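Local coordinates for monosaccharide ABC transporter substrate-binding protein, CUT2 family (Acidothermus cellulolyticus, PDB 4RU1), which binds myo-inositol in the cleft between its two lobes and probably serves as the carbohydrate-binding component of an ABC transporter, at residues T22-H28 with V77-T83; G131-A136 with G164-F169; A238-N242 with V287-V292; Q246-Q252 with T282-D288. All blocks are in the same frame, centred on the assembly; numbering follows the deposited sequence.

Contact 1: T22-H28 with V77-T83. With INS (1,2,3,4,5,6-hexahydroxy-cyclohexane), chain M.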
# COMPACT_ATOMS: atom_id res chain seq x y z
N THR A 22 22.65 0.86 10.56
CA THR A 22 21.45 0.33 11.16
C THR A 22 20.28 1.21 10.76
O THR A 22 20.30 2.49 10.99
CB THR A 22 21.51 0.28 12.71
OG1 THR A 22 22.53 -0.62 13.12
CG2 THR A 22 20.11 -0.21 13.29
N ILE A 23 19.34 0.59 10.03
CA ILE A 23 18.14 1.33 9.57
C ILE A 23 16.88 0.76 10.19
O ILE A 23 16.68 -0.43 10.17
CB ILE A 23 17.97 1.31 8.03
CG1 ILE A 23 19.29 1.70 7.33
CG2 ILE A 23 16.75 2.14 7.62
CD1 ILE A 23 19.79 3.11 7.54
N ALA A 24 16.07 1.65 10.82
CA ALA A 24 14.72 1.28 11.34
C ALA A 24 13.70 1.45 10.28
O ALA A 24 13.56 2.61 9.76
CB ALA A 24 14.32 2.13 12.53
N MET A 25 12.98 0.39 9.95
CA MET A 25 11.78 0.49 9.05
C MET A 25 10.55 0.30 9.91
O MET A 25 10.40 -0.76 10.59
CB MET A 25 11.79 -0.54 7.94
CG MET A 25 10.59 -0.59 7.06
SD MET A 25 10.77 -1.66 5.51
CE MET A 25 11.69 -0.47 4.52
N ILE A 26 9.69 1.34 9.95
CA ILE A 26 8.56 1.44 10.85
C ILE A 26 7.30 1.59 10.04
O ILE A 26 7.17 2.51 9.21
CB ILE A 26 8.77 2.64 11.73
CG1 ILE A 26 10.04 2.43 12.57
CG2 ILE A 26 7.61 2.78 12.69
CD1 ILE A 26 10.52 3.69 13.29
N THR A 27 6.38 0.66 10.22
CA THR A 27 5.17 0.67 9.43
C THR A 27 3.90 0.51 10.31
O THR A 27 3.92 0.43 11.53
CB THR A 27 5.21 -0.43 8.39
OG1 THR A 27 4.75 -1.62 9.02
CG2 THR A 27 6.56 -0.61 7.79
N HIS A 28 2.77 0.60 9.63
CA HIS A 28 1.43 0.44 10.19
C HIS A 28 0.81 -0.92 9.94
O HIS A 28 -0.38 -1.06 10.15
CB HIS A 28 0.54 1.53 9.62
CG HIS A 28 0.41 1.47 8.11
ND1 HIS A 28 1.30 2.14 7.28
CD2 HIS A 28 -0.49 0.88 7.31
CE1 HIS A 28 0.94 1.95 6.04
NE2 HIS A 28 -0.12 1.18 6.02
N VAL A 77 19.64 5.08 15.60
CA VAL A 77 19.77 4.44 14.29
C VAL A 77 20.39 5.44 13.27
O VAL A 77 20.31 6.68 13.43
CB VAL A 77 18.40 3.84 13.73
CG1 VAL A 77 17.84 2.82 14.73
CG2 VAL A 77 17.39 4.94 13.46
N ASP A 78 20.93 4.89 12.20
CA ASP A 78 21.51 5.73 11.13
C ASP A 78 20.47 6.36 10.20
O ASP A 78 20.78 7.36 9.52
CB ASP A 78 22.53 4.96 10.33
CG ASP A 78 23.67 4.49 11.20
OD1 ASP A 78 24.37 5.35 11.72
OD2 ASP A 78 23.81 3.25 11.48
N GLY A 79 19.26 5.76 10.12
CA GLY A 79 18.17 6.29 9.33
C GLY A 79 16.92 5.55 9.69
O GLY A 79 16.95 4.45 10.20
N ILE A 80 15.84 6.21 9.33
CA ILE A 80 14.51 5.76 9.54
C ILE A 80 13.75 5.79 8.21
O ILE A 80 13.76 6.76 7.49
CB ILE A 80 13.76 6.62 10.57
CG1 ILE A 80 14.41 6.48 12.00
CG2 ILE A 80 12.25 6.25 10.59
CD1 ILE A 80 13.91 7.46 13.02
N ALA A 81 13.09 4.67 7.93
CA ALA A 81 12.12 4.56 6.87
C ALA A 81 10.75 4.35 7.48
O ALA A 81 10.55 3.37 8.27
CB ALA A 81 12.56 3.40 6.00
N VAL A 82 9.81 5.26 7.21
CA VAL A 82 8.55 5.27 7.95
C VAL A 82 7.34 5.46 7.05
O VAL A 82 7.39 6.12 6.02
CB VAL A 82 8.57 6.40 8.97
CG1 VAL A 82 8.61 7.79 8.35
CG2 VAL A 82 7.45 6.24 9.96
N THR A 83 6.22 4.83 7.42
CA THR A 83 4.91 5.02 6.73
C THR A 83 4.06 6.06 7.48
O THR A 83 4.18 6.19 8.71
CB THR A 83 4.14 3.71 6.61
OG1 THR A 83 3.72 3.31 7.93
CG2 THR A 83 5.01 2.65 6.03
C1 INS M . -1.83 -1.66 0.46
C2 INS M . -2.74 -2.57 1.27
C3 INS M . -2.19 -2.69 2.69
C4 INS M . -1.90 -1.36 3.34
C5 INS M . -0.95 -0.53 2.53
C6 INS M . -1.41 -0.34 1.11
O1 INS M . -2.31 -1.43 -0.88
O2 INS M . -3.99 -1.88 1.36
O3 INS M . -3.20 -3.40 3.44
O4 INS M . -1.37 -1.54 4.68
O5 INS M . -0.77 0.79 3.07
O6 INS M . -0.40 0.36 0.32
O HOH W 1 24.85 0.49 13.20
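Strands 22-27 and 79-82 run parallel, their axes 4.7 Å apart at closest and turned by 18°. The backbone ladder runs Ala24 N to Gly79 O (3.0 Å), Ala81 N to Ala24 O (2.8 Å), Ile26 N to Ala81 O (2.8 Å) and Thr83 N to Ile26 O (3.1 Å). On one face Ala24, Ile26 and Val82 lie under helix 62-74, with Ile80 beside them against Ile102. Ile26 CD1 rests on Ile80 CG2 (4.1 Å), and Ile26 CB meets Val82 CG2 at 4.2 Å. The small Ala24 makes a dip. Val77 CG1, from the loop just ahead of strand 79-82, enters it, 4.2 Å from Ala24 CB. On the other face Ile23 and Met25 stand on the first strand; opposite them the second has Gly79, without a side chain, and Ala81. Met25 CE lies 4.2 Å from Ala81 CB. Ile23 CD1 fills the hollow over Gly79, where a CB would sit tightly against it. At the start, Thr22 N donates to Asp78 OD2 (2.8 Å). At the other end, His28 ND1 and Thr83 OG1 share a hydrogen bond of 2.8 Å, and Glu65 also bonds Thr83 OG1. His28 NE2 donates to INS O5 at 3.0 Å. These are neighbouring strands of the parallel sheet in the N-terminal lobe of a periplasmic binding protein, with a ligand-binding residue just past one strand's C-terminal end.

Contact 2: G131-A136 with G164-F169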
# COMPACT_ATOMS: atom_id res chain seq x y z
N GLY A 131 -6.70 6.14 -7.79
CA GLY A 131 -8.17 6.08 -7.65
C GLY A 131 -8.86 6.77 -8.81
O GLY A 131 -9.78 6.23 -9.39
N GLN A 132 -8.40 7.94 -9.20
CA GLN A 132 -8.96 8.65 -10.36
C GLN A 132 -8.82 7.82 -11.61
O GLN A 132 -9.75 7.76 -12.39
CB GLN A 132 -8.24 10.01 -10.56
CG GLN A 132 -8.53 11.01 -9.45
CD GLN A 132 -7.54 12.16 -9.38
OE1 GLN A 132 -6.40 12.03 -9.82
NE2 GLN A 132 -7.97 13.32 -8.89
N ALA A 133 -7.68 7.17 -11.79
CA ALA A 133 -7.52 6.28 -12.95
C ALA A 133 -8.46 5.06 -12.90
O ALA A 133 -8.93 4.62 -13.91
CB ALA A 133 -6.08 5.81 -13.01
N ALA A 134 -8.64 4.50 -11.70
CA ALA A 134 -9.50 3.32 -11.56
C ALA A 134 -10.98 3.73 -11.85
O ALA A 134 -11.74 2.97 -12.43
CB ALA A 134 -9.39 2.75 -10.11
N GLY A 135 -11.41 4.90 -11.43
CA GLY A 135 -12.79 5.34 -11.66
C GLY A 135 -13.07 5.51 -13.15
O GLY A 135 -14.04 4.99 -13.63
N ALA A 136 -12.12 6.09 -13.87
CA ALA A 136 -12.25 6.31 -15.30
C ALA A 136 -12.20 4.99 -16.04
O ALA A 136 -12.99 4.76 -16.95
CB ALA A 136 -11.11 7.22 -15.79
N GLY A 164 -10.47 9.20 -4.95
CA GLY A 164 -10.13 9.36 -6.35
C GLY A 164 -11.12 8.67 -7.23
O GLY A 164 -11.52 9.26 -8.27
N VAL A 165 -11.54 7.44 -6.89
CA VAL A 165 -12.54 6.71 -7.67
C VAL A 165 -13.84 7.57 -7.76
O VAL A 165 -14.45 7.65 -8.83
CB VAL A 165 -12.87 5.37 -7.01
CG1 VAL A 165 -14.09 4.74 -7.64
CG2 VAL A 165 -11.72 4.44 -7.14
N GLN A 166 -14.24 8.16 -6.64
CA GLN A 166 -15.52 8.88 -6.62
C GLN A 166 -15.50 10.04 -7.58
O GLN A 166 -16.52 10.34 -8.15
CB GLN A 166 -15.83 9.38 -5.20
CG GLN A 166 -17.20 10.06 -5.00
CD GLN A 166 -17.42 10.52 -3.58
OE1 GLN A 166 -16.47 10.75 -2.83
NE2 GLN A 166 -18.69 10.67 -3.21
N GLN A 167 -14.34 10.72 -7.72
CA GLN A 167 -14.17 11.87 -8.59
C GLN A 167 -14.42 11.60 -10.04
O GLN A 167 -14.98 12.48 -10.76
CB GLN A 167 -12.73 12.37 -8.45
CG GLN A 167 -12.52 13.13 -7.15
CD GLN A 167 -11.12 13.68 -7.07
OE1 GLN A 167 -10.56 14.18 -8.06
NE2 GLN A 167 -10.51 13.58 -5.88
N THR A 168 -13.93 10.47 -10.52
CA THR A 168 -14.00 10.14 -11.95
C THR A 168 -15.03 9.08 -12.36
O THR A 168 -15.32 8.98 -13.58
CB THR A 168 -12.65 9.68 -12.44
OG1 THR A 168 -12.26 8.58 -11.62
CG2 THR A 168 -11.62 10.79 -12.32
N PHE A 169 -15.49 8.22 -11.45
CA PHE A 169 -16.49 7.16 -11.82
C PHE A 169 -17.83 7.88 -12.12
O PHE A 169 -18.37 8.57 -11.29
CB PHE A 169 -16.68 6.19 -10.66
CG PHE A 169 -17.56 5.01 -11.05
CD1 PHE A 169 -17.12 4.10 -12.02
CD2 PHE A 169 -18.79 4.86 -10.46
CE1 PHE A 169 -17.92 3.02 -12.34
CE2 PHE A 169 -19.62 3.78 -10.82
CZ PHE A 169 -19.19 2.90 -11.72
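Two helices run close together here, with segment axes 6.5 Å apart and crossing at -42°. Gly131, Gly135 and Gly164 make this possible. Gly131 C comes within 3.3 Å of Gly164 C, and a CB on Gly135 would clash with Thr168 OG1. Thr168 is a knob set among Gly131, Gln132, Gly135 and Ala136. Its hydroxyl donates to Gln132 O (OG1 to O, 2.8 Å), a carbonyl that also accepts Ala136 N within its own helix at 3.3 Å. Helices 127-140 and 156-168 lie before and after strand 145-150, in the alternating alpha/beta order of the C-terminal lobe of this binding-protein fold. At the outer edge Gln132 NE2 donates to Gln167 OE1 (2.9 Å), while Gln167 NE2 is taken up by Asn163. Gly131 O accepts Gly135 N at 2.9 Å and also receives a CA-H...O contact from Val165 CA at 3.3 Å. Gln132 CA makes the same kind of contact with Gly164 O, at 3.4 Å. Gly135 O, which accepts from Thr139 OG1, lies 3.6 Å from Phe169 CD1 at the ring edge.

Contact 3: A238-N242 with V287-V292; sequences AEIEN and VDKSNV
This contact packs a short helix against the turn that leaves the edge strand of the C-terminal lobe of a periplasmic binding protein. Helix 236-241 supplies Ala238-Asn242. Val287-Val292 links strand 285-287 to helix 293-300 and is built round an Asx turn. The helical residues 238-241 keep phi/psi near -60/-43. Val287 is extended (-110/130) and Asp288 more so (-140/-169), then Lys289 and Ser290 turn at about -61/-26 and -74/-25, followed by Asn291 (-133/5) and Val292 (-64/-33). Asp288 takes chi1 p. Its OD1 accepts Ser290 N at 2.9 Å, which closes the Asx turn, and Ser290 OG at 2.7 Å. Asn291, also p, returns its OD1 to Asp288 N at 2.8 Å. Asp288 OD2 forms a salt bridge with Arg137. The nearest backbones are those of Glu241 and Lys289, with CA atoms 5.7 Å apart. The join itself is apolar. Ile240, in the mt rotamer, points at the turn. Its CD1 lies 4.2 Å from Val287 CG1, and its CG2 lies 3.5 Å from Asp288 C and 4.0 Å from Val292 CG1. Val292 has chi1 p and points back toward the helix. Glu241 starts away from the turn, yet its CG comes to 4.0 Å from Val292 CG1. Lys289 lies across the helix end: its CE is 3.9 Å from Glu241 O, and its CG is 3.4 Å from Ile240 O.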
# COMPACT_ATOMS: atom_id res chain seq x y z
N ALA A 238 -3.38 -15.80 -11.51
CA ALA A 238 -4.40 -16.79 -11.96
C ALA A 238 -5.77 -16.21 -12.08
O ALA A 238 -6.52 -16.50 -13.04
CB ALA A 238 -4.43 -17.96 -11.01
N GLU A 239 -6.11 -15.41 -11.07
CA GLU A 239 -7.40 -14.74 -11.02
C GLU A 239 -7.62 -13.78 -12.17
O GLU A 239 -8.73 -13.69 -12.70
CB GLU A 239 -7.62 -14.07 -9.63
CG GLU A 239 -7.84 -15.15 -8.61
CD GLU A 239 -7.60 -14.72 -7.20
OE1 GLU A 239 -7.05 -13.62 -6.90
OE2 GLU A 239 -7.90 -15.54 -6.33
N ILE A 240 -6.61 -13.04 -12.58
CA ILE A 240 -6.71 -12.22 -13.79
C ILE A 240 -6.84 -13.09 -15.06
O ILE A 240 -7.68 -12.88 -15.87
CB ILE A 240 -5.46 -11.31 -13.92
CG1 ILE A 240 -5.46 -10.24 -12.80
CG2 ILE A 240 -5.40 -10.59 -15.22
CD1 ILE A 240 -4.13 -9.52 -12.60
N GLU A 241 -6.02 -14.11 -15.16
CA GLU A 241 -6.09 -15.06 -16.30
C GLU A 241 -7.48 -15.72 -16.50
O GLU A 241 -7.99 -15.79 -17.63
CB GLU A 241 -5.00 -16.13 -16.11
CG GLU A 241 -3.54 -15.65 -16.21
CD GLU A 241 -2.53 -16.50 -15.44
OE1 GLU A 241 -2.80 -17.70 -15.20
OE2 GLU A 241 -1.44 -15.97 -15.08
N ASN A 242 -8.09 -16.17 -15.42
CA ASN A 242 -9.39 -16.87 -15.48
C ASN A 242 -10.64 -15.94 -15.36
O ASN A 242 -11.78 -16.43 -15.33
CB ASN A 242 -9.46 -18.02 -14.48
CG ASN A 242 -9.40 -17.59 -13.03
OD1 ASN A 242 -9.75 -16.46 -12.68
ND2 ASN A 242 -8.95 -18.48 -12.18
N VAL A 287 -2.49 -4.05 -14.35
CA VAL A 287 -2.15 -5.33 -14.91
C VAL A 287 -3.48 -6.03 -15.18
O VAL A 287 -4.36 -6.08 -14.34
CB VAL A 287 -1.31 -6.15 -13.93
CG1 VAL A 287 -0.99 -7.52 -14.47
CG2 VAL A 287 0.01 -5.43 -13.63
N ASP A 288 -3.60 -6.55 -16.42
CA ASP A 288 -4.86 -7.20 -16.90
C ASP A 288 -4.43 -8.42 -17.74
O ASP A 288 -3.26 -8.82 -17.66
CB ASP A 288 -5.73 -6.19 -17.64
CG ASP A 288 -5.05 -5.60 -18.86
OD1 ASP A 288 -4.13 -6.29 -19.40
OD2 ASP A 288 -5.43 -4.48 -19.26
N LYS A 289 -5.37 -9.01 -18.46
CA LYS A 289 -5.08 -10.25 -19.19
C LYS A 289 -4.00 -10.04 -20.24
O LYS A 289 -3.22 -10.99 -20.49
CB LYS A 289 -6.34 -10.81 -19.86
CG LYS A 289 -7.11 -11.73 -18.98
CD LYS A 289 -8.31 -12.34 -19.72
CE LYS A 289 -7.86 -13.40 -20.72
NZ LYS A 289 -8.99 -14.28 -21.15
N SER A 290 -3.85 -8.82 -20.72
CA SER A 290 -2.88 -8.52 -21.77
C SER A 290 -1.40 -8.50 -21.31
O SER A 290 -0.48 -8.69 -22.12
CB SER A 290 -3.29 -7.19 -22.44
OG SER A 290 -2.77 -6.03 -21.76
N ASN A 291 -1.15 -8.25 -20.03
CA ASN A 291 0.22 -8.12 -19.55
C ASN A 291 0.59 -8.89 -18.26
O ASN A 291 1.69 -8.75 -17.70
CB ASN A 291 0.56 -6.64 -19.39
CG ASN A 291 -0.38 -5.90 -18.44
OD1 ASN A 291 -1.13 -6.53 -17.73
ND2 ASN A 291 -0.41 -4.61 -18.52
N VAL A 292 -0.34 -9.68 -17.77
CA VAL A 292 -0.11 -10.43 -16.55
C VAL A 292 0.99 -11.49 -16.60
O VAL A 292 1.64 -11.72 -15.61
CB VAL A 292 -1.44 -10.99 -15.98
CG1 VAL A 292 -2.10 -11.98 -16.93
CG2 VAL A 292 -1.26 -11.53 -14.55

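Contact 4: Q246-Q252 with T282-D288. With INS (1,2,3,4,5,6-hexahydroxy-cyclohexane), chain M.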
# COMPACT_ATOMS: atom_id res chain seq x y z
N GLN A 246 -10.91 -8.38 -12.74
CA GLN A 246 -10.79 -7.57 -13.95
C GLN A 246 -9.39 -7.06 -14.19
O GLN A 246 -8.91 -7.04 -15.31
CB GLN A 246 -11.80 -6.42 -13.95
CG GLN A 246 -13.25 -6.81 -13.69
CD GLN A 246 -13.70 -7.82 -14.70
OE1 GLN A 246 -13.87 -9.07 -14.42
NE2 GLN A 246 -13.86 -7.32 -15.89
N TRP A 247 -8.73 -6.63 -13.12
CA TRP A 247 -7.42 -6.05 -13.20
C TRP A 247 -6.92 -5.87 -11.79
O TRP A 247 -7.70 -5.98 -10.84
CB TRP A 247 -7.42 -4.72 -13.96
CG TRP A 247 -8.57 -3.82 -13.68
CD1 TRP A 247 -9.65 -3.63 -14.49
CD2 TRP A 247 -8.75 -2.91 -12.56
NE1 TRP A 247 -10.49 -2.69 -13.97
CE2 TRP A 247 -9.99 -2.25 -12.76
CE3 TRP A 247 -8.04 -2.67 -11.37
CZ2 TRP A 247 -10.51 -1.30 -11.82
CZ3 TRP A 247 -8.59 -1.72 -10.44
CH2 TRP A 247 -9.79 -1.05 -10.70
N ALA A 248 -5.61 -5.62 -11.66
CA ALA A 248 -4.95 -5.32 -10.36
C ALA A 248 -4.05 -4.16 -10.63
O ALA A 248 -3.39 -4.10 -11.66
CB ALA A 248 -4.15 -6.49 -9.85
N ILE A 249 -4.01 -3.23 -9.71
CA ILE A 249 -3.13 -2.07 -9.77
C ILE A 249 -1.87 -2.36 -8.97
O ILE A 249 -1.93 -2.58 -7.75
CB ILE A 249 -3.80 -0.80 -9.23
CG1 ILE A 249 -5.08 -0.48 -10.06
CG2 ILE A 249 -2.84 0.32 -9.19
CD1 ILE A 249 -5.96 0.61 -9.46
N ASP A 250 -0.73 -2.35 -9.63
CA ASP A 250 0.54 -2.62 -9.00
C ASP A 250 1.20 -1.31 -8.55
O ASP A 250 1.31 -0.37 -9.36
CB ASP A 250 1.42 -3.30 -10.05
CG ASP A 250 2.70 -3.87 -9.51
OD1 ASP A 250 3.02 -3.91 -8.27
OD2 ASP A 250 3.45 -4.31 -10.41
N GLN A 251 1.55 -1.29 -7.27
CA GLN A 251 2.33 -0.21 -6.65
C GLN A 251 3.77 -0.57 -6.37
O GLN A 251 4.53 0.25 -5.81
CB GLN A 251 1.69 0.31 -5.34
CG GLN A 251 1.73 -0.69 -4.20
CD GLN A 251 1.20 -0.14 -2.87
OE1 GLN A 251 0.22 -0.68 -2.28
NE2 GLN A 251 1.87 0.87 -2.37
N GLN A 252 4.15 -1.81 -6.70
CA GLN A 252 5.52 -2.34 -6.52
C GLN A 252 6.02 -2.15 -5.10
O GLN A 252 7.01 -1.45 -4.83
CB GLN A 252 6.49 -1.78 -7.54
CG GLN A 252 6.12 -2.10 -8.97
CD GLN A 252 7.15 -1.55 -9.90
OE1 GLN A 252 7.18 -0.29 -10.14
NE2 GLN A 252 8.08 -2.38 -10.29
N THR A 282 6.27 4.59 -7.75
CA THR A 282 6.45 3.14 -7.93
C THR A 282 5.23 2.54 -8.61
O THR A 282 5.11 1.31 -8.75
CB THR A 282 6.74 2.47 -6.54
OG1 THR A 282 5.57 2.75 -5.73
CG2 THR A 282 7.94 3.06 -5.88
N GLY A 283 4.26 3.42 -8.93
CA GLY A 283 2.96 2.99 -9.61
C GLY A 283 2.20 4.26 -9.81
O GLY A 283 2.75 5.33 -9.54
N PRO A 284 0.97 4.21 -10.27
CA PRO A 284 0.22 2.98 -10.51
C PRO A 284 0.53 2.38 -11.87
O PRO A 284 0.85 3.12 -12.79
CB PRO A 284 -1.23 3.44 -10.49
CG PRO A 284 -1.18 4.84 -10.98
CD PRO A 284 0.14 5.39 -10.46
N PHE A 285 0.31 1.07 -11.97
CA PHE A 285 0.31 0.37 -13.24
C PHE A 285 -0.76 -0.71 -13.22
O PHE A 285 -0.77 -1.55 -12.31
CB PHE A 285 1.68 -0.24 -13.55
CG PHE A 285 1.74 -0.93 -14.91
CD1 PHE A 285 1.71 -0.20 -16.07
CD2 PHE A 285 1.87 -2.33 -14.99
CE1 PHE A 285 1.77 -0.85 -17.31
CE2 PHE A 285 1.98 -2.98 -16.19
CZ PHE A 285 1.88 -2.25 -17.36
N PHE A 286 -1.65 -0.71 -14.23
CA PHE A 286 -2.73 -1.70 -14.36
C PHE A 286 -2.29 -2.95 -15.02
O PHE A 286 -1.78 -2.94 -16.17
CB PHE A 286 -3.96 -1.13 -15.06
CG PHE A 286 -4.73 -0.08 -14.27
CD1 PHE A 286 -4.27 1.20 -14.09
CD2 PHE A 286 -5.97 -0.43 -13.70
CE1 PHE A 286 -4.98 2.16 -13.34
CE2 PHE A 286 -6.71 0.50 -13.07
CZ PHE A 286 -6.19 1.78 -12.84
N VAL A 287 -2.49 -4.05 -14.35
CA VAL A 287 -2.15 -5.33 -14.91
C VAL A 287 -3.48 -6.03 -15.18
O VAL A 287 -4.36 -6.08 -14.34
CB VAL A 287 -1.31 -6.15 -13.93
CG1 VAL A 287 -0.99 -7.52 -14.47
CG2 VAL A 287 0.01 -5.43 -13.63
N ASP A 288 -3.60 -6.55 -16.42
CA ASP A 288 -4.86 -7.20 -16.90
C ASP A 288 -4.43 -8.42 -17.74
O ASP A 288 -3.26 -8.82 -17.66
CB ASP A 288 -5.73 -6.19 -17.64
CG ASP A 288 -5.05 -5.60 -18.86
OD1 ASP A 288 -4.13 -6.29 -19.40
OD2 ASP A 288 -5.43 -4.48 -19.26
C1 INS M . -1.83 -1.66 0.46
C2 INS M . -2.74 -2.57 1.27
C3 INS M . -2.19 -2.69 2.69
C4 INS M . -1.90 -1.36 3.34
C5 INS M . -0.95 -0.53 2.53
C6 INS M . -1.41 -0.34 1.11
O1 INS M . -2.31 -1.43 -0.88
O2 INS M . -3.99 -1.88 1.36
O3 INS M . -3.20 -3.40 3.44
O4 INS M . -1.37 -1.54 4.68
O5 INS M . -0.77 0.79 3.07
O6 INS M . -0.40 0.36 0.32
O HOH W 2 3.77 -0.12 -10.58
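This is an antiparallel strand pairing at the edge of the C-terminal lobe's sheet. Strand 248-250 lies between 226-230 and the outermost 285-287, which alone runs antiparallel. Ala248 and Val287 exchange backbone bonds, N to O 3.0 Å and O to N 2.8 Å. Asp250 N reaches Phe285 O at 2.8 Å, and Phe285 N reaches Asp250 O at 3.1 Å. Ile249 and Phe286 between them are a non-hydrogen-bonded pair; the Ile249 backbone bonds Thr229 and Asp231 instead. Ile249 CG1 makes a CH-pi contact with the Phe286 ring, 3.8 Å from its centroid. The ring's edge meets the face of Trp247 in a T-shaped pair, six-membered centroids 5.1 Å apart. The aromatic patch packs under helix 127-140. In the periplasmic binding protein fold the ligand lies in the cleft between two lobes, and strand 248-250 ends there. Gln251 OE1 accepts from INS O6 at 2.9 Å, while Gln251 NE2 bonds Glu256. Asp250 OD1 takes Gln252 N at 2.9 Å, an Asx turn ahead of helix 253-270. Pro284, after a cis peptide, sets CB 3.7 Å from Ile249 CG2. Residues 282-284 join this sheet to the N-terminal lobe's, and at that crossing Thr282 OG1 donates to Gln251 O at 2.7 Å.

Contact 1 belongs to the N-terminal lobe and contacts 2 and 3 to the C-terminal one. Contact 4 pairs strands in the C-terminal sheet, and its residues 282-284 pass between the lobes. Contacts 1 and 4 both reach the bound inositol, through His28 and Gln251; their centres are about 26 Å apart. Contact 1 is a buried backbone ladder inside a sheet, contact 4 a partly buried antiparallel edge. Contact 2 is buried, glycine-based helix packing with its side-chain bonds toward the exposed edge. Its Ala133 and Ala134 meet Phe286, Trp247 and Ile249 of contact 4. Contact 3, partly buried, is apolar between helix and turn; its polar bonds lie within the turn. It shares Val287 and Asp288 with contact 4.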